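PDB 4L07: hydrolase, isochorismatase family from Pseudomonas putida, which hydrolyses the amide group of maleamate to maleate and ammonia, probably as a step in the microbial removal of nitrogen from N-heterocyclic compounds. Local coordinates for residues I24-F29 with V140-T145; S45-R50 with C170-A175. All blocks are in the same frame, centred on the assembly; numbering follows the deposited sequence.

In the fold
Both interactions belong to the parallel sheet of the isochorismatase domain. Their centres lie about 9 Å apart. The segments alternate along the chain: 24-29, 45-50, 140-145, then 170-175. Interaction 1 joins strands 22-27 and 138-144 near the middle of the chain. Interaction 2 places helix 45-60 against the end of strand 163-172, the next strand beyond 138-144. Gly143 connects the two contacts, as its N and O probably hydrogen-bond to Cys170 O and Ala172 N. Thr145 from interaction 1 and Arg174 from interaction 2 bind one sulfate ion, probably from the crystallisation liquor. The residues that follow strands 138-144 and 163-172 thus meet at one anion site, consistent with an active-site pocket.

Interaction 1: residues I24-F29 with V140-T145; sequences IIVVDF and VVTGAT. With SO4 (sulfate ion), chain C.
The Phe29 ring lies flat over Gly143. The CA atom of Gly143 sits 3.5 Å from Phe29 CZ and 18° off the ring normal, a CH-pi contact over the face. The ring also reaches Ala144, with Phe29 CE1 3.9 Å from Ala144 CB. A side chain at Gly143 would run into Val27 O, and the backbone angles there also favour a residue without CB. Val27 and Val141 share the sheet face that helix 146-159 covers. Their branches cross obliquely, with Val27 CG2 3.9 Å from Val141 CG1. Val26 and Thr142 point to the other face, under helix 45-60.

Strands 22-27 and 138-144 are central neighbours in the parallel sheet of the isochorismatase fold. Ile25 bonds by N to Val140 O and by O to Thr142 N. Val27 continues the pattern two residues on. Its N lies 2.8 Å from Thr142 O, 35° out of that carbonyl's plane. Its O takes a bond from Ala144 N at 2.9 Å, nearly along the C=O axis. Thr142 OG1 sits between its own backbone N and carbonyl carbon (chi1 67°), which lets it add a weak bond to Ile25 O at 3.3 Å.

Toward Asp28 and Thr145 the contact turns polar. A water bridges Asp28 OD2 and Ala144 O. Asp28 also forms a salt bridge with Lys116 and touches Cys149, an arrangement consistent with the Asp-Lys-Cys triad of related cysteine hydrolases. The peptide between Ala144 and Thr145 is cis. Thr145 grips one sulfate oxygen twice: its N is 2.9 Å and its OG1 2.7 Å from SO4 O2. Cys149 N and Lys189 of the second subunit also bind this ion.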
# COMPACT_ATOMS: atom_id res chain seq x y z
N ILE A 24 -11.52 -15.56 -8.48
CA ILE A 24 -12.56 -14.70 -9.03
C ILE A 24 -12.75 -13.50 -8.10
O ILE A 24 -12.95 -13.68 -6.89
CB ILE A 24 -13.90 -15.46 -9.18
CG1 ILE A 24 -13.70 -16.90 -9.73
CG2 ILE A 24 -14.94 -14.65 -9.97
CD1 ILE A 24 -13.03 -17.03 -11.09
N ILE A 25 -12.69 -12.30 -8.66
CA ILE A 25 -12.99 -11.08 -7.90
C ILE A 25 -14.28 -10.48 -8.45
O ILE A 25 -14.35 -10.14 -9.63
CB ILE A 25 -11.85 -10.04 -7.98
CG1 ILE A 25 -10.50 -10.69 -7.64
CG2 ILE A 25 -12.17 -8.84 -7.10
CD1 ILE A 25 -9.30 -9.87 -8.08
N VAL A 26 -15.29 -10.38 -7.60
CA VAL A 26 -16.58 -9.80 -7.98
C VAL A 26 -16.67 -8.40 -7.38
O VAL A 26 -16.88 -8.23 -6.18
CB VAL A 26 -17.75 -10.68 -7.51
CG1 VAL A 26 -19.08 -10.14 -8.03
CG2 VAL A 26 -17.54 -12.11 -7.97
N VAL A 27 -16.48 -7.40 -8.23
CA VAL A 27 -16.36 -6.01 -7.78
C VAL A 27 -17.71 -5.30 -7.65
O VAL A 27 -18.36 -4.99 -8.65
CB VAL A 27 -15.45 -5.19 -8.72
CG1 VAL A 27 -15.27 -3.77 -8.21
CG2 VAL A 27 -14.10 -5.88 -8.88
N ASP A 28 -18.12 -5.04 -6.40
CA ASP A 28 -19.23 -4.13 -6.09
C ASP A 28 -20.56 -4.46 -6.79
O ASP A 28 -21.27 -3.54 -7.21
CB ASP A 28 -18.84 -2.67 -6.39
CG ASP A 28 -17.65 -2.20 -5.58
OD1 ASP A 28 -17.28 -2.87 -4.59
OD2 ASP A 28 -17.09 -1.13 -5.92
N PHE A 29 -20.89 -5.74 -6.90
CA PHE A 29 -22.25 -6.13 -7.26
C PHE A 29 -23.13 -6.07 -5.99
O PHE A 29 -23.76 -7.06 -5.60
CB PHE A 29 -22.31 -7.52 -7.91
CG PHE A 29 -22.10 -7.52 -9.42
CD1 PHE A 29 -22.40 -6.40 -10.20
CD2 PHE A 29 -21.63 -8.67 -10.05
CE1 PHE A 29 -22.21 -6.43 -11.58
CE2 PHE A 29 -21.44 -8.70 -11.43
CZ PHE A 29 -21.73 -7.58 -12.19
N VAL A 140 -9.76 -13.34 -12.33
CA VAL A 140 -10.83 -12.98 -13.25
C VAL A 140 -11.65 -11.89 -12.57
O VAL A 140 -12.16 -12.06 -11.45
CB VAL A 140 -11.71 -14.18 -13.68
CG1 VAL A 140 -10.88 -15.44 -13.92
CG2 VAL A 140 -12.81 -14.44 -12.68
N VAL A 141 -11.74 -10.74 -13.24
CA VAL A 141 -12.41 -9.59 -12.66
C VAL A 141 -13.77 -9.38 -13.32
O VAL A 141 -13.87 -9.36 -14.55
CB VAL A 141 -11.54 -8.31 -12.75
CG1 VAL A 141 -12.22 -7.15 -12.04
CG2 VAL A 141 -10.16 -8.55 -12.16
N THR A 142 -14.79 -9.22 -12.49
CA THR A 142 -16.17 -8.98 -12.91
C THR A 142 -16.74 -7.87 -12.02
O THR A 142 -16.13 -7.51 -11.02
CB THR A 142 -17.04 -10.24 -12.71
OG1 THR A 142 -17.18 -10.53 -11.30
CG2 THR A 142 -16.43 -11.46 -13.40
N GLY A 143 -17.90 -7.32 -12.38
CA GLY A 143 -18.56 -6.37 -11.50
C GLY A 143 -19.07 -5.07 -12.10
O GLY A 143 -19.34 -4.99 -13.30
N ALA A 144 -19.21 -4.06 -11.25
CA ALA A 144 -19.72 -2.75 -11.64
C ALA A 144 -18.93 -1.64 -10.96
O ALA A 144 -18.62 -1.75 -9.78
CB ALA A 144 -21.20 -2.65 -11.28
N THR A 145 -18.60 -0.56 -11.67
CA THR A 145 -18.87 -0.40 -13.10
C THR A 145 -17.58 -0.59 -13.88
O THR A 145 -16.48 -0.39 -13.35
CB THR A 145 -19.45 0.99 -13.44
OG1 THR A 145 -18.49 2.01 -13.09
CG2 THR A 145 -20.75 1.23 -12.67
S SO4 C . -18.17 3.09 -9.87
O1 SO4 C . -19.64 3.20 -10.09
O2 SO4 C . -17.64 1.89 -10.53
O3 SO4 C . -17.50 4.27 -10.44
O4 SO4 C . -17.87 3.02 -8.42
O HOH W 1 -18.55 0.26 -7.78

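Interaction 2: residues S45-R50 with C170-A175. With SO4 (sulfate ion), chain C.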
# COMPACT_ATOMS: atom_id res chain seq x y z
N SER A 45 -28.37 -7.13 -14.58
CA SER A 45 -29.04 -8.44 -14.49
C SER A 45 -28.33 -9.56 -15.26
O SER A 45 -28.06 -10.62 -14.70
CB SER A 45 -30.52 -8.33 -14.87
OG SER A 45 -30.66 -7.81 -16.18
N LEU A 46 -28.02 -9.32 -16.54
CA LEU A 46 -27.33 -10.32 -17.36
C LEU A 46 -25.92 -10.60 -16.86
O LEU A 46 -25.47 -11.75 -16.83
CB LEU A 46 -27.27 -9.88 -18.83
CG LEU A 46 -28.59 -9.74 -19.59
CD1 LEU A 46 -28.34 -9.18 -20.99
CD2 LEU A 46 -29.31 -11.08 -19.68
N GLN A 47 -25.24 -9.53 -16.46
CA GLN A 47 -23.86 -9.60 -15.98
C GLN A 47 -23.76 -10.44 -14.71
O GLN A 47 -22.82 -11.22 -14.55
CB GLN A 47 -23.32 -8.18 -15.76
CG GLN A 47 -23.05 -7.43 -17.06
CD GLN A 47 -24.24 -6.62 -17.58
OE1 GLN A 47 -24.09 -5.84 -18.53
NE2 GLN A 47 -25.40 -6.77 -16.97
N MET A 48 -24.73 -10.27 -13.81
CA MET A 48 -24.76 -11.01 -12.55
C MET A 48 -25.02 -12.50 -12.75
O MET A 48 -24.47 -13.33 -12.05
CB MET A 48 -25.78 -10.42 -11.57
CG MET A 48 -25.31 -9.13 -10.90
SD MET A 48 -26.38 -8.53 -9.59
CE MET A 48 -27.86 -8.10 -10.50
N SER A 49 -25.87 -12.84 -13.72
CA SER A 49 -26.14 -14.25 -14.00
C SER A 49 -24.93 -14.95 -14.63
O SER A 49 -24.65 -16.11 -14.32
CB SER A 49 -27.40 -14.43 -14.84
OG SER A 49 -27.25 -13.82 -16.10
N ARG A 50 -24.19 -14.24 -15.49
CA ARG A 50 -22.95 -14.77 -16.05
C ARG A 50 -21.90 -14.93 -14.94
O ARG A 50 -21.21 -15.95 -14.87
CB ARG A 50 -22.40 -13.88 -17.17
CG ARG A 50 -23.29 -13.70 -18.40
CD ARG A 50 -23.42 -14.97 -19.23
NE ARG A 50 -24.42 -15.89 -18.67
CZ ARG A 50 -25.74 -15.70 -18.72
NH1 ARG A 50 -26.25 -14.61 -19.29
NH2 ARG A 50 -26.55 -16.59 -18.17
N CYS A 170 -19.60 -9.80 -18.07
CA CYS A 170 -19.76 -9.81 -16.62
C CYS A 170 -19.53 -8.43 -16.00
O CYS A 170 -19.56 -8.26 -14.78
CB CYS A 170 -18.78 -10.79 -15.99
SG CYS A 170 -19.13 -12.51 -16.38
N CYS A 171 -19.31 -7.45 -16.87
CA CYS A 171 -19.02 -6.09 -16.45
C CYS A 171 -20.18 -5.18 -16.85
O CYS A 171 -20.57 -5.13 -18.02
CB CYS A 171 -17.71 -5.62 -17.09
SG CYS A 171 -16.26 -6.56 -16.53
N ALA A 172 -20.73 -4.46 -15.87
CA ALA A 172 -21.85 -3.55 -16.10
C ALA A 172 -21.39 -2.09 -15.95
O ALA A 172 -20.49 -1.79 -15.16
CB ALA A 172 -22.99 -3.86 -15.14
N ASP A 173 -22.01 -1.19 -16.70
CA ASP A 173 -21.73 0.23 -16.57
C ASP A 173 -22.99 1.08 -16.81
O ASP A 173 -24.04 0.56 -17.24
CB ASP A 173 -20.59 0.64 -17.51
CG ASP A 173 -19.78 1.80 -16.97
OD1 ASP A 173 -20.33 2.64 -16.22
OD2 ASP A 173 -18.57 1.89 -17.30
N ARG A 174 -22.86 2.38 -16.55
CA ARG A 174 -23.96 3.35 -16.67
C ARG A 174 -24.21 3.79 -18.09
O ARG A 174 -25.28 4.29 -18.40
CB ARG A 174 -23.66 4.58 -15.82
CG ARG A 174 -23.67 4.28 -14.34
CD ARG A 174 -23.34 5.47 -13.47
NE ARG A 174 -23.30 5.02 -12.09
CZ ARG A 174 -22.21 4.58 -11.47
NH1 ARG A 174 -21.04 4.56 -12.11
NH2 ARG A 174 -22.29 4.16 -10.21
N ALA A 175 -23.20 3.62 -18.94
CA ALA A 175 -23.26 4.05 -20.34
C ALA A 175 -22.27 3.25 -21.16
O ALA A 175 -21.25 2.78 -20.64
CB ALA A 175 -22.98 5.54 -20.46
S SO4 C . -18.17 3.09 -9.87
O1 SO4 C . -19.64 3.20 -10.09
O2 SO4 C . -17.64 1.89 -10.53
O3 SO4 C . -17.50 4.27 -10.44
O4 SO4 C . -17.87 3.02 -8.42
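Gln47 of helix 45-60 carries most of the contact with 170-175. Its CG stands beside the backbone N (chi1 -71°), and the chain bends at chi2 (90°), so that it runs alongside the backbone of 170-172. Each carbon meets a different residue. Gln47 CB is 3.8 Å from Cys170 C. Gln47 CG rests 3.5 Å from Cys171 O. The amide carbon Gln47 CD packs on Ala172 CB at 3.9 Å. An alanine here would probably lose the packing on Cys171 and Ala172, leaving CB against Cys170 as the main remnant.

Ser49 OG, which bonds to Leu46 O at 2.8 Å within the helix, lies above one face of the Arg50 guanidinium, toward its rim. One turn after Gln47, Arg50 touches with its base. Arg50 CB meets Cys170 SG at 3.6 Å. The chain then bends twice and leads away, so NE pairs with Glu53 in the same helix.

Past Ala172 the segment turns polar, with Asp173 and Arg174. Arg174 N bonds to Asp173 OD1 on the lone pair facing away from OD2. The Arg174 guanidinium meets the sulfate edge-on, with NH1 and NH2 both 2.8 Å from SO4 O1. Residues 170-172 therefore face the helix with carbon, sulfur and backbone, while the charged groups of both segments have their partners away from this interface. Its fit thus rests on shape rather than on directed polar bonds.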